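Local structure of Nadp(h)-dependent ketose reductase (Bemisia argentifolii, 1E3J) at residues L33-V38 / H66-T71; M62-E67 / G123-Y128; D86-E91 / D134-L139; L145-L150 / N314-V319. The protein probably catalyses the NADP(H)-dependent, zinc-requiring interconversion of ketoses and polyols, such as fructose reduction, as a member of the zinc-containing alcohol dehydrogenase family. All coordinates share one frame; numbering follows the deposited sequence.

Contact 1: residues L33-V38 / H66-T71; sequences LQMAYV and HEASGT. With ZN (zinc ion), chain C.
M35 and V38 converge on A68 in an antiparallel pairing of strands 30-40 and 67-75, part of the GroES-like catalytic domain of zinc alcohol dehydrogenases. The M35 side chain starts out away from its neighbour but folds back: with CG beside the backbone N (chi1 -59°) and further bends at chi2 and chi3, its CE methyl comes to 3.3 Å from A68 CB, tighter than usual, and also meets S69 O. V38 points its CG2 to A68 CB at 3.8 Å, on the face V38 and A68 share. S69 and Y37 emerge on the other face; S69 OG lies at the edge of the tyrosine ring near its plane, and S69 OG is hydrogen-bonded to L145 O at the start of helix 145-149. Q34 and T71 form a hydrogen-bonded pair, Q34 N to T71 O at 2.9 Å and T71 N to Q34 O at 3.0 Å. At G70 the chains come close, CA to M35 CA 4.1 Å, and a CB there would clash with Q34 O. Beyond V38 the pairing leads into the metal site. H66 and E67 bind the zinc ion together with C41 and a water; the other carboxylate oxygen of E67, OE1, makes a salt bridge with K344. The zinc ion lies 2.2 Å from H66 NE2 and 2.3 Å from E67 OE2.

Contact 2: residues M62-E67 / G123-Y128; sequences MVIGHE and GNLARY. With ZN (zinc ion), chain C.
In the GroES-like domain, V63, I64 and G65, just before the zinc ligands H66 and E67, are held by backbone bonds to G123, N124 and L125. Three successive carbonyls each take one amide: G123 N to V63 O at 2.7 Å, L125 N to I64 O at 2.9 Å and N124 N to G65 O at 2.9 Å. The L125 amide arrives in the plane of its carbonyl, whereas the other two donors stand well above theirs. L125 is the centre of an inverse gamma turn. Its CG lies anti to the backbone N (chi1 180°), and CD2 runs alongside I64 CG2 at 3.5 Å, both side chains pointing the same way. V63 lays CG1 against the G123 carbonyl, 3.2 Å from G123 O. Neither glycine could carry a CB: on G123 it would strike the carbonyl oxygens of I64 and G65; on G65 it would strike L125 CB and, at these backbone angles, jam against I64 O. V38 of strand 30-40 and A8 of strand 6-12 also touch L125. The 63-65 backbone is thus fixed directly before H66, consistent with residues 123-125 acting as a second shell behind the zinc ligands.

Contact 3: residues D86-E91 / D134-L139; sequences DRVAVE and DFCHKL
The H137 imidazole meets E91 at its edge: CB of E91 lies in the ring plane, and NE2 donates to E91 OE1 at 3.1 Å, on its anti lone pair, with carboxylate and ring only 18° apart. Y301 of helix 301-309 stacks on the H137 ring. The His-carboxylate bond closes one end of an antiparallel pairing of strands 87-90 and 136-138 in the GroES-like domain. F135 also turns an edge to E91, E91 CG in the ring plane and E91 CD 3.6 Å from F135 CD2, but here the two planes are 65° apart. The E91 side chain, extended with CG anti to the backbone N (chi1 178°), carries the carboxylate to both rings; E91 OE2 bonds Y107 OH. K103 of the second subunit makes a cation-pi contact with F135. A89 and H137 exchange two backbone bonds, while V88 and C136 pack on one face, CB to CB 4.0 Å. L139 N bonds R87 O at 2.6 Å; R87 belongs to the boric acid pocket, its NH2 bonded to V143 O and, weakly, to boric acid. At the far end K138 NZ forms a salt bridge to D86 OD1 at 2.8 Å, meeting it from above the carboxylate plane.

Contact 4: residues L145-L150 / N314-V319; sequences LEEGAL and NVKQLV. With BO3 (boric acid), chain E.
Water 2 joins E147 to K316: it donates to E147 OE2 at 2.8 Å and accepts from K316 N at 3.0 Å, linking a glutamate of helix 145-149 to K316, the first residue of the 3-10 segment 316-318. The E147 carboxylate is gripped at both oxygens, since OE1 takes the amide of S144 just before the helix. K316 NZ is 4.5 Å from E147 OE2, beyond a salt bridge, so any attraction between the opposite charges is probably weak. The segment 314-319 is shaped by N314, whose OD1 accepts from Q317 N in an Asx motif, while Q317 NE2 returns to N314 O at 2.8 Å in a nearly straight bond of 175°. Apolar contact comes mainly from L150. Its CG lies anti to the carbonyl carbon (chi1 -66°), and the side chain slides past V315 in the opposite direction, CB 3.7 Å from V315 CG2. Its CD1 lies 3.6 Å from V315 O and touches V319 CG2 at 3.9 Å. E146, extended and with CG anti to the backbone N, meets V319 tip to tip through OE2. On the other side of the helix L145 borders the boric acid, its CD1 3.8 Å from BO3 O1. The helix rests on one sheet, L145, E146 and A149 on Y37 of strand 30-40 and A149 and L150 on M346 of its neighbour 344-348; V319 also touches M346, and V315 and L318 of the facing segment pack on L186 of helix 179-190 in the Rossmann-type nucleotide-binding part.

In the fold
Contacts 1 and 2 share H66 and E67, with centres 8 Å apart, so strand pairing and loop anchoring meet at one zinc ion; M35 N also probably bonds R127 O at 2.8 Å. Contact 3 extends the sheet of contact 1 from the other edge of strand 67-75: V90 N to A68 O and V88 N to G70 O, both 2.9 Å, are probable hydrogen bonds. Contact 4, centred 12 Å from contact 1, rests its helix on that sheet; Y37 CD2 is 3.5 Å from E146 N. A89 CB of contact 3 touches G148 O at 3.5 Å. R87 of contact 3 and L145 of contact 4 both line the boric acid pocket, with S144 and R350.

Contact 1: residues L33-V38 / H66-T71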
loop_
_atom_site.group_PDB
_atom_site.type_symbol
_atom_site.label_atom_id
_atom_site.label_comp_id
_atom_site.label_asym_id
_atom_site.label_seq_id
_atom_site.Cartn_x
_atom_site.Cartn_y
_atom_site.Cartn_z
ATOM N N LEU A 33 35.173 -7.845 14.224
ATOM C CA LEU A 33 35.654 -7.153 13.039
ATOM C C LEU A 33 36.937 -6.367 13.233
ATOM O O LEU A 33 37.121 -5.678 14.255
ATOM C CB LEU A 33 34.608 -6.154 12.578
ATOM C CG LEU A 33 33.239 -6.731 12.213
ATOM C CD1 LEU A 33 32.256 -5.576 11.967
ATOM C CD2 LEU A 33 33.384 -7.611 10.973
ATOM N N GLN A 34 37.798 -6.442 12.226
ATOM C CA GLN A 34 39.020 -5.654 12.204
ATOM C C GLN A 34 38.541 -4.496 11.338
ATOM O O GLN A 34 38.381 -4.650 10.130
ATOM C CB GLN A 34 40.165 -6.413 11.513
ATOM C CG GLN A 34 41.416 -5.563 11.330
ATOM C CD GLN A 34 42.685 -6.396 11.181
ATOM O OE1 GLN A 34 42.731 -7.379 10.418
ATOM N NE2 GLN A 34 43.727 -6.001 11.901
ATOM N N MET A 35 38.285 -3.347 11.951
ATOM C CA MET A 35 37.735 -2.233 11.203
ATOM C C MET A 35 38.583 -1.783 10.054
ATOM O O MET A 35 39.822 -1.928 10.086
ATOM C CB MET A 35 37.441 -1.070 12.149
ATOM C CG MET A 35 36.455 -1.447 13.271
ATOM S SD MET A 35 34.904 -2.211 12.576
ATOM C CE MET A 35 34.227 -0.748 11.833
ATOM N N ALA A 36 37.924 -1.242 9.029
ATOM C CA ALA A 36 38.631 -0.746 7.859
ATOM C C ALA A 36 38.427 0.766 7.616
ATOM O O ALA A 36 39.390 1.527 7.574
ATOM C CB ALA A 36 38.237 -1.543 6.632
ATOM N N TYR A 37 37.175 1.199 7.460
ATOM C CA TYR A 37 36.880 2.597 7.231
ATOM C C TYR A 37 35.692 3.039 8.088
ATOM O O TYR A 37 34.796 2.241 8.406
ATOM C CB TYR A 37 36.582 2.839 5.752
ATOM C CG TYR A 37 37.777 2.628 4.850
ATOM C CD1 TYR A 37 38.692 3.670 4.621
ATOM C CD2 TYR A 37 38.059 1.366 4.315
ATOM C CE1 TYR A 37 39.867 3.448 3.883
ATOM C CE2 TYR A 37 39.227 1.140 3.578
ATOM C CZ TYR A 37 40.122 2.182 3.367
ATOM O OH TYR A 37 41.259 1.965 2.616
ATOM N N VAL A 38 35.698 4.308 8.473
ATOM C CA VAL A 38 34.647 4.873 9.283
ATOM C C VAL A 38 34.442 6.307 8.818
ATOM O O VAL A 38 35.363 7.136 8.897
ATOM C CB VAL A 38 35.020 4.879 10.773
ATOM C CG1 VAL A 38 33.927 5.554 11.585
ATOM C CG2 VAL A 38 35.214 3.475 11.260
ATOM N N HIS A 66 29.949 5.530 13.528
ATOM C CA HIS A 66 28.857 4.649 13.136
ATOM C C HIS A 66 28.682 4.373 11.619
ATOM O O HIS A 66 27.715 3.730 11.209
ATOM C CB HIS A 66 27.541 5.179 13.728
ATOM C CG HIS A 66 27.157 6.526 13.211
ATOM N ND1 HIS A 66 27.477 7.694 13.867
ATOM C CD2 HIS A 66 26.595 6.898 12.033
ATOM C CE1 HIS A 66 27.138 8.730 13.119
ATOM N NE2 HIS A 66 26.607 8.269 12.003
ATOM N N GLU A 67 29.565 4.869 10.770
ATOM C CA GLU A 67 29.434 4.625 9.329
ATOM C C GLU A 67 30.656 3.817 8.983
ATOM O O GLU A 67 31.674 4.378 8.560
ATOM C CB GLU A 67 29.463 5.933 8.547
ATOM C CG GLU A 67 28.419 6.950 9.001
ATOM C CD GLU A 67 28.450 8.224 8.145
ATOM O OE1 GLU A 67 29.320 8.343 7.248
ATOM O OE2 GLU A 67 27.595 9.110 8.375
ATOM N N ALA A 68 30.546 2.502 9.107
ATOM C CA ALA A 68 31.707 1.664 8.937
ATOM C C ALA A 68 31.636 0.374 8.160
ATOM O O ALA A 68 30.561 -0.111 7.746
ATOM C CB ALA A 68 32.227 1.345 10.304
ATOM N N SER A 69 32.830 -0.197 8.005
ATOM C CA SER A 69 33.024 -1.471 7.349
ATOM C C SER A 69 34.267 -2.098 7.978
ATOM O O SER A 69 34.984 -1.463 8.757
ATOM C CB SER A 69 33.254 -1.303 5.858
ATOM O OG SER A 69 34.406 -0.509 5.672
ATOM N N GLY A 70 34.532 -3.339 7.613
ATOM C CA GLY A 70 35.676 -4.022 8.177
ATOM C C GLY A 70 35.676 -5.469 7.753
ATOM O O GLY A 70 34.777 -5.919 7.014
ATOM N N THR A 71 36.665 -6.205 8.243
ATOM C CA THR A 71 36.820 -7.598 7.885
ATOM C C THR A 71 36.569 -8.556 9.040
ATOM O O THR A 71 37.025 -8.330 10.167
ATOM C CB THR A 71 38.222 -7.818 7.308
ATOM O OG1 THR A 71 38.438 -6.877 6.246
ATOM C CG2 THR A 71 38.357 -9.230 6.760
HETATM ZN ZN ZN C . 26.346 9.474 10.231
HETATM O O HOH W 1 24.500 9.173 9.190
#

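Contact 2: residues M62-E67 / G123-Y128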
loop_
_atom_site.group_PDB
_atom_site.type_symbol
_atom_site.label_atom_id
_atom_site.label_comp_id
_atom_site.label_asym_id
_atom_site.label_seq_id
_atom_site.Cartn_x
_atom_site.Cartn_y
_atom_site.Cartn_z
ATOM N N MET A 62 32.354 7.388 25.574
ATOM C CA MET A 62 31.729 6.561 24.561
ATOM C C MET A 62 32.567 6.495 23.282
ATOM O O MET A 62 32.966 7.537 22.750
ATOM C CB MET A 62 30.332 7.150 24.260
ATOM C CG MET A 62 29.630 6.659 22.983
ATOM S SD MET A 62 28.212 7.729 22.501
ATOM C CE MET A 62 29.061 9.004 21.483
ATOM N N VAL A 63 32.851 5.284 22.793
ATOM C CA VAL A 63 33.581 5.172 21.523
ATOM C C VAL A 63 32.659 5.808 20.491
ATOM O O VAL A 63 31.464 5.594 20.500
ATOM C CB VAL A 63 33.832 3.726 21.117
ATOM C CG1 VAL A 63 34.371 3.668 19.717
ATOM C CG2 VAL A 63 34.784 3.080 22.093
ATOM N N ILE A 64 33.236 6.605 19.619
ATOM C CA ILE A 64 32.539 7.348 18.589
ATOM C C ILE A 64 32.557 6.524 17.262
ATOM O O ILE A 64 33.245 5.503 17.165
ATOM C CB ILE A 64 33.305 8.709 18.488
ATOM C CG1 ILE A 64 32.361 9.887 18.742
ATOM C CG2 ILE A 64 34.127 8.775 17.219
ATOM C CD1 ILE A 64 31.547 10.341 17.554
ATOM N N GLY A 65 31.789 6.954 16.264
ATOM C CA GLY A 65 31.780 6.269 14.977
ATOM C C GLY A 65 30.607 5.343 14.677
ATOM O O GLY A 65 30.297 4.469 15.486
ATOM N N HIS A 66 29.949 5.530 13.528
ATOM C CA HIS A 66 28.857 4.649 13.136
ATOM C C HIS A 66 28.682 4.373 11.619
ATOM O O HIS A 66 27.715 3.730 11.209
ATOM C CB HIS A 66 27.541 5.179 13.728
ATOM C CG HIS A 66 27.157 6.526 13.211
ATOM N ND1 HIS A 66 27.477 7.694 13.867
ATOM C CD2 HIS A 66 26.595 6.898 12.033
ATOM C CE1 HIS A 66 27.138 8.730 13.119
ATOM N NE2 HIS A 66 26.607 8.269 12.003
ATOM N N GLU A 67 29.565 4.869 10.770
ATOM C CA GLU A 67 29.434 4.625 9.329
ATOM C C GLU A 67 30.656 3.817 8.983
ATOM O O GLU A 67 31.674 4.378 8.560
ATOM C CB GLU A 67 29.463 5.933 8.547
ATOM C CG GLU A 67 28.419 6.950 9.001
ATOM C CD GLU A 67 28.450 8.224 8.145
ATOM O OE1 GLU A 67 29.320 8.343 7.248
ATOM O OE2 GLU A 67 27.595 9.110 8.375
ATOM N N GLY A 123 30.538 3.169 19.666
ATOM C CA GLY A 123 30.639 3.115 18.227
ATOM C C GLY A 123 31.773 2.253 17.732
ATOM O O GLY A 123 32.355 1.477 18.465
ATOM N N ASN A 124 32.130 2.394 16.471
ATOM C CA ASN A 124 33.162 1.513 15.958
ATOM C C ASN A 124 34.410 2.214 15.380
ATOM O O ASN A 124 35.051 1.663 14.476
ATOM C CB ASN A 124 32.518 0.609 14.896
ATOM C CG ASN A 124 31.615 1.396 13.955
ATOM O OD1 ASN A 124 31.920 2.559 13.629
ATOM N ND2 ASN A 124 30.501 0.777 13.508
ATOM N N LEU A 125 34.729 3.424 15.851
ATOM C CA LEU A 125 35.916 4.110 15.350
ATOM C C LEU A 125 36.969 3.581 16.295
ATOM O O LEU A 125 37.274 4.202 17.287
ATOM C CB LEU A 125 35.792 5.638 15.465
ATOM C CG LEU A 125 37.020 6.436 14.964
ATOM C CD1 LEU A 125 37.286 6.117 13.485
ATOM C CD2 LEU A 125 36.803 7.936 15.149
ATOM N N ALA A 126 37.450 2.381 15.994
ATOM C CA ALA A 126 38.424 1.657 16.795
ATOM C C ALA A 126 39.022 0.640 15.826
ATOM O O ALA A 126 38.528 0.508 14.700
ATOM C CB ALA A 126 37.726 0.926 17.930
ATOM N N ARG A 127 40.048 -0.085 16.261
ATOM C CA ARG A 127 40.706 -1.054 15.380
ATOM C C ARG A 127 39.873 -2.304 15.288
ATOM O O ARG A 127 39.852 -2.975 14.262
ATOM C CB ARG A 127 42.095 -1.478 15.914
ATOM C CG ARG A 127 43.100 -0.361 16.138
ATOM C CD ARG A 127 43.932 -0.003 14.886
ATOM N NE ARG A 127 45.000 0.954 15.239
ATOM C CZ ARG A 127 45.438 1.919 14.434
ATOM N NH1 ARG A 127 44.920 2.064 13.218
ATOM N NH2 ARG A 127 46.359 2.776 14.860
ATOM N N TYR A 128 39.249 -2.639 16.404
ATOM C CA TYR A 128 38.421 -3.819 16.487
ATOM C C TYR A 128 37.047 -3.497 17.015
ATOM O O TYR A 128 36.881 -2.607 17.852
ATOM C CB TYR A 128 39.058 -4.873 17.376
ATOM C CG TYR A 128 40.252 -5.492 16.744
ATOM C CD1 TYR A 128 40.114 -6.560 15.856
ATOM C CD2 TYR A 128 41.532 -4.980 16.969
ATOM C CE1 TYR A 128 41.225 -7.101 15.205
ATOM C CE2 TYR A 128 42.649 -5.521 16.315
ATOM C CZ TYR A 128 42.491 -6.577 15.440
ATOM O OH TYR A 128 43.595 -7.116 14.804
HETATM ZN ZN ZN C . 26.346 9.474 10.231
HETATM O O HOH W 1 24.500 9.173 9.190
#

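Contact 3: residues D86-E91 / D134-L139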
loop_
_atom_site.group_PDB
_atom_site.type_symbol
_atom_site.label_atom_id
_atom_site.label_comp_id
_atom_site.label_asym_id
_atom_site.label_seq_id
_atom_site.Cartn_x
_atom_site.Cartn_y
_atom_site.Cartn_z
ATOM N N ASP A 86 35.685 -12.436 5.548
ATOM C CA ASP A 86 34.634 -11.776 4.780
ATOM C C ASP A 86 34.667 -10.258 5.002
ATOM O O ASP A 86 34.895 -9.775 6.119
ATOM C CB ASP A 86 33.256 -12.311 5.168
ATOM C CG ASP A 86 32.968 -13.704 4.598
ATOM O OD1 ASP A 86 33.577 -14.118 3.568
ATOM O OD2 ASP A 86 32.096 -14.382 5.178
ATOM N N ARG A 87 34.450 -9.504 3.936
ATOM C CA ARG A 87 34.431 -8.053 4.024
ATOM C C ARG A 87 32.987 -7.623 4.187
ATOM O O ARG A 87 32.117 -8.028 3.413
ATOM C CB ARG A 87 35.054 -7.472 2.755
ATOM C CG ARG A 87 36.458 -8.069 2.540
ATOM C CD ARG A 87 36.840 -8.177 1.074
ATOM N NE ARG A 87 36.935 -6.865 0.479
ATOM C CZ ARG A 87 36.106 -6.398 -0.445
ATOM N NH1 ARG A 87 35.110 -7.147 -0.902
ATOM N NH2 ARG A 87 36.259 -5.159 -0.883
ATOM N N VAL A 88 32.736 -6.800 5.202
ATOM C CA VAL A 88 31.387 -6.335 5.487
ATOM C C VAL A 88 31.195 -4.849 5.777
ATOM O O VAL A 88 32.101 -4.130 6.243
ATOM C CB VAL A 88 30.795 -7.081 6.710
ATOM C CG1 VAL A 88 30.897 -8.588 6.514
ATOM C CG2 VAL A 88 31.527 -6.643 7.989
ATOM N N ALA A 89 29.970 -4.422 5.534
ATOM C CA ALA A 89 29.537 -3.074 5.821
ATOM C C ALA A 89 28.743 -3.295 7.117
ATOM O O ALA A 89 28.076 -4.299 7.254
ATOM C CB ALA A 89 28.651 -2.556 4.704
ATOM N N VAL A 90 28.850 -2.376 8.074
ATOM C CA VAL A 90 28.208 -2.509 9.360
ATOM C C VAL A 90 26.951 -1.660 9.444
ATOM O O VAL A 90 27.016 -0.440 9.350
ATOM C CB VAL A 90 29.183 -2.070 10.496
ATOM C CG1 VAL A 90 28.486 -2.091 11.809
ATOM C CG2 VAL A 90 30.388 -3.041 10.571
ATOM N N GLU A 91 25.797 -2.297 9.609
ATOM C CA GLU A 91 24.569 -1.511 9.733
ATOM C C GLU A 91 24.589 -1.292 11.218
ATOM O O GLU A 91 24.441 -2.234 12.007
ATOM C CB GLU A 91 23.321 -2.277 9.302
ATOM C CG GLU A 91 22.075 -1.429 9.505
ATOM C CD GLU A 91 20.815 -2.113 9.009
ATOM O OE1 GLU A 91 20.922 -3.089 8.243
ATOM O OE2 GLU A 91 19.727 -1.672 9.397
ATOM N N ASP A 134 23.861 -10.623 11.821
ATOM C CA ASP A 134 22.836 -10.373 10.829
ATOM C C ASP A 134 22.817 -8.899 10.385
ATOM O O ASP A 134 22.055 -8.530 9.478
ATOM C CB ASP A 134 21.457 -10.797 11.368
ATOM C CG ASP A 134 21.072 -10.056 12.609
ATOM O OD1 ASP A 134 21.923 -9.918 13.513
ATOM O OD2 ASP A 134 19.915 -9.619 12.694
ATOM N N PHE A 135 23.622 -8.050 11.029
ATOM C CA PHE A 135 23.651 -6.650 10.620
ATOM C C PHE A 135 24.987 -6.301 10.012
ATOM O O PHE A 135 25.404 -5.156 10.026
ATOM C CB PHE A 135 23.314 -5.706 11.781
ATOM C CG PHE A 135 21.835 -5.629 12.086
ATOM C CD1 PHE A 135 21.180 -6.685 12.750
ATOM C CD2 PHE A 135 21.083 -4.532 11.671
ATOM C CE1 PHE A 135 19.791 -6.653 12.989
ATOM C CE2 PHE A 135 19.684 -4.474 11.900
ATOM C CZ PHE A 135 19.033 -5.539 12.562
ATOM N N CYS A 136 25.666 -7.304 9.478
ATOM C CA CYS A 136 26.933 -7.089 8.807
ATOM C C CYS A 136 26.656 -7.651 7.428
ATOM O O CYS A 136 26.436 -8.843 7.290
ATOM C CB CYS A 136 28.057 -7.884 9.471
ATOM S SG CYS A 136 28.611 -7.252 11.077
ATOM N N HIS A 137 26.699 -6.802 6.406
ATOM C CA HIS A 137 26.408 -7.208 5.046
ATOM C C HIS A 137 27.676 -7.524 4.236
ATOM O O HIS A 137 28.519 -6.656 3.958
ATOM C CB HIS A 137 25.586 -6.091 4.404
ATOM C CG HIS A 137 24.410 -5.670 5.233
ATOM N ND1 HIS A 137 23.140 -6.182 5.044
ATOM C CD2 HIS A 137 24.324 -4.853 6.312
ATOM C CE1 HIS A 137 22.326 -5.702 5.972
ATOM N NE2 HIS A 137 23.020 -4.891 6.752
ATOM N N LYS A 138 27.795 -8.780 3.843
ATOM C CA LYS A 138 28.949 -9.232 3.110
ATOM C C LYS A 138 29.082 -8.448 1.841
ATOM O O LYS A 138 28.090 -8.216 1.159
ATOM C CB LYS A 138 28.821 -10.728 2.792
ATOM C CG LYS A 138 30.059 -11.318 2.083
ATOM C CD LYS A 138 29.998 -12.856 2.093
ATOM C CE LYS A 138 30.917 -13.495 1.030
ATOM N NZ LYS A 138 32.372 -13.226 1.232
ATOM N N LEU A 139 30.304 -8.058 1.509
ATOM C CA LEU A 139 30.556 -7.286 0.287
ATOM C C LEU A 139 31.092 -8.194 -0.811
ATOM O O LEU A 139 31.793 -9.148 -0.520
ATOM C CB LEU A 139 31.599 -6.187 0.550
ATOM C CG LEU A 139 31.323 -5.161 1.657
ATOM C CD1 LEU A 139 32.520 -4.197 1.803
ATOM C CD2 LEU A 139 30.043 -4.358 1.287
#

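Contact 4: residues L145-L150 / N314-V319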
loop_
_atom_site.group_PDB
_atom_site.type_symbol
_atom_site.label_atom_id
_atom_site.label_comp_id
_atom_site.label_asym_id
_atom_site.label_seq_id
_atom_site.Cartn_x
_atom_site.Cartn_y
_atom_site.Cartn_z
ATOM N N LEU A 145 36.024 -1.808 0.759
ATOM C CA LEU A 145 35.647 -1.557 2.134
ATOM C C LEU A 145 35.283 -0.110 2.316
ATOM O O LEU A 145 34.399 0.210 3.091
ATOM C CB LEU A 145 36.776 -1.945 3.060
ATOM C CG LEU A 145 36.709 -3.449 3.260
ATOM C CD1 LEU A 145 38.086 -3.958 3.673
ATOM C CD2 LEU A 145 35.657 -3.762 4.303
ATOM N N GLU A 146 35.946 0.765 1.581
ATOM C CA GLU A 146 35.629 2.169 1.695
ATOM C C GLU A 146 34.187 2.404 1.216
ATOM O O GLU A 146 33.438 3.131 1.868
ATOM C CB GLU A 146 36.604 3.036 0.888
ATOM C CG GLU A 146 36.447 4.514 1.259
ATOM C CD GLU A 146 37.497 5.437 0.623
ATOM O OE1 GLU A 146 38.566 4.931 0.201
ATOM O OE2 GLU A 146 37.262 6.674 0.575
ATOM N N GLU A 147 33.824 1.821 0.069
ATOM C CA GLU A 147 32.472 1.922 -0.443
ATOM C C GLU A 147 31.477 1.356 0.585
ATOM O O GLU A 147 30.432 1.926 0.802
ATOM C CB GLU A 147 32.361 1.181 -1.778
ATOM C CG GLU A 147 33.016 1.940 -2.951
ATOM C CD GLU A 147 33.100 1.118 -4.229
ATOM O OE1 GLU A 147 33.582 -0.043 -4.192
ATOM O OE2 GLU A 147 32.675 1.632 -5.287
ATOM N N GLY A 148 31.821 0.246 1.234
ATOM C CA GLY A 148 30.937 -0.324 2.234
ATOM C C GLY A 148 30.647 0.660 3.358
ATOM O O GLY A 148 29.504 0.689 3.889
ATOM N N ALA A 149 31.653 1.476 3.724
ATOM C CA ALA A 149 31.457 2.465 4.798
ATOM C C ALA A 149 30.484 3.537 4.336
ATOM O O ALA A 149 29.752 4.130 5.123
ATOM C CB ALA A 149 32.849 3.142 5.250
ATOM N N LEU A 150 30.459 3.774 3.046
ATOM C CA LEU A 150 29.545 4.764 2.514
ATOM C C LEU A 150 28.084 4.216 2.323
ATOM O O LEU A 150 27.165 4.969 1.937
ATOM C CB LEU A 150 30.115 5.272 1.202
ATOM C CG LEU A 150 31.447 6.060 1.362
ATOM C CD1 LEU A 150 32.252 5.948 0.069
ATOM C CD2 LEU A 150 31.169 7.528 1.742
ATOM N N ASN A 314 28.086 5.733 -7.772
ATOM C CA ASN A 314 29.481 5.939 -7.487
ATOM C C ASN A 314 29.403 6.700 -6.171
ATOM O O ASN A 314 29.032 7.874 -6.157
ATOM C CB ASN A 314 30.095 6.853 -8.546
ATOM C CG ASN A 314 31.519 7.300 -8.180
ATOM O OD1 ASN A 314 31.893 7.331 -6.992
ATOM N ND2 ASN A 314 32.308 7.677 -9.204
ATOM N N VAL A 315 29.705 6.056 -5.054
ATOM C CA VAL A 315 29.660 6.796 -3.803
ATOM C C VAL A 315 31.070 7.205 -3.402
ATOM O O VAL A 315 31.241 8.091 -2.583
ATOM C CB VAL A 315 29.029 5.969 -2.640
ATOM C CG1 VAL A 315 27.542 5.737 -2.907
ATOM C CG2 VAL A 315 29.754 4.657 -2.473
ATOM N N LYS A 316 32.077 6.555 -3.988
ATOM C CA LYS A 316 33.468 6.850 -3.661
ATOM C C LYS A 316 33.819 8.316 -3.944
ATOM O O LYS A 316 34.603 8.924 -3.208
ATOM C CB LYS A 316 34.421 5.889 -4.417
ATOM C CG LYS A 316 34.529 6.114 -5.945
ATOM C CD LYS A 316 34.975 4.833 -6.719
ATOM C CE LYS A 316 36.280 4.215 -6.163
ATOM N NZ LYS A 316 36.668 2.896 -6.795
ATOM N N GLN A 317 33.217 8.899 -4.975
ATOM C CA GLN A 317 33.496 10.297 -5.300
ATOM C C GLN A 317 33.064 11.219 -4.170
ATOM O O GLN A 317 33.295 12.418 -4.239
ATOM C CB GLN A 317 32.739 10.727 -6.555
ATOM C CG GLN A 317 31.220 10.911 -6.326
ATOM C CD GLN A 317 30.471 11.017 -7.638
ATOM O OE1 GLN A 317 30.686 11.962 -8.398
ATOM N NE2 GLN A 317 29.596 10.034 -7.928
ATOM N N LEU A 318 32.423 10.677 -3.141
ATOM C CA LEU A 318 31.933 11.500 -2.035
ATOM C C LEU A 318 33.010 11.778 -1.005
ATOM O O LEU A 318 32.914 12.710 -0.215
ATOM C CB LEU A 318 30.751 10.808 -1.336
ATOM C CG LEU A 318 29.292 11.143 -1.679
ATOM C CD1 LEU A 318 29.170 11.760 -3.049
ATOM C CD2 LEU A 318 28.457 9.855 -1.564
ATOM N N VAL A 319 34.025 10.944 -0.975
ATOM C CA VAL A 319 35.079 11.161 0.002
ATOM C C VAL A 319 35.983 12.336 -0.442
ATOM O O VAL A 319 36.677 12.220 -1.440
ATOM C CB VAL A 319 35.908 9.891 0.128
ATOM C CG1 VAL A 319 37.056 10.080 1.140
ATOM C CG2 VAL A 319 34.984 8.752 0.529
HETATM B B BO3 E . 39.805 -3.057 0.177
HETATM O O1 BO3 E . 40.414 -4.159 0.674
HETATM O O2 BO3 E . 39.027 -3.144 -0.905
HETATM O O3 BO3 E . 39.982 -1.865 0.767
HETATM O O HOH W 2 31.701 4.243 -5.867
#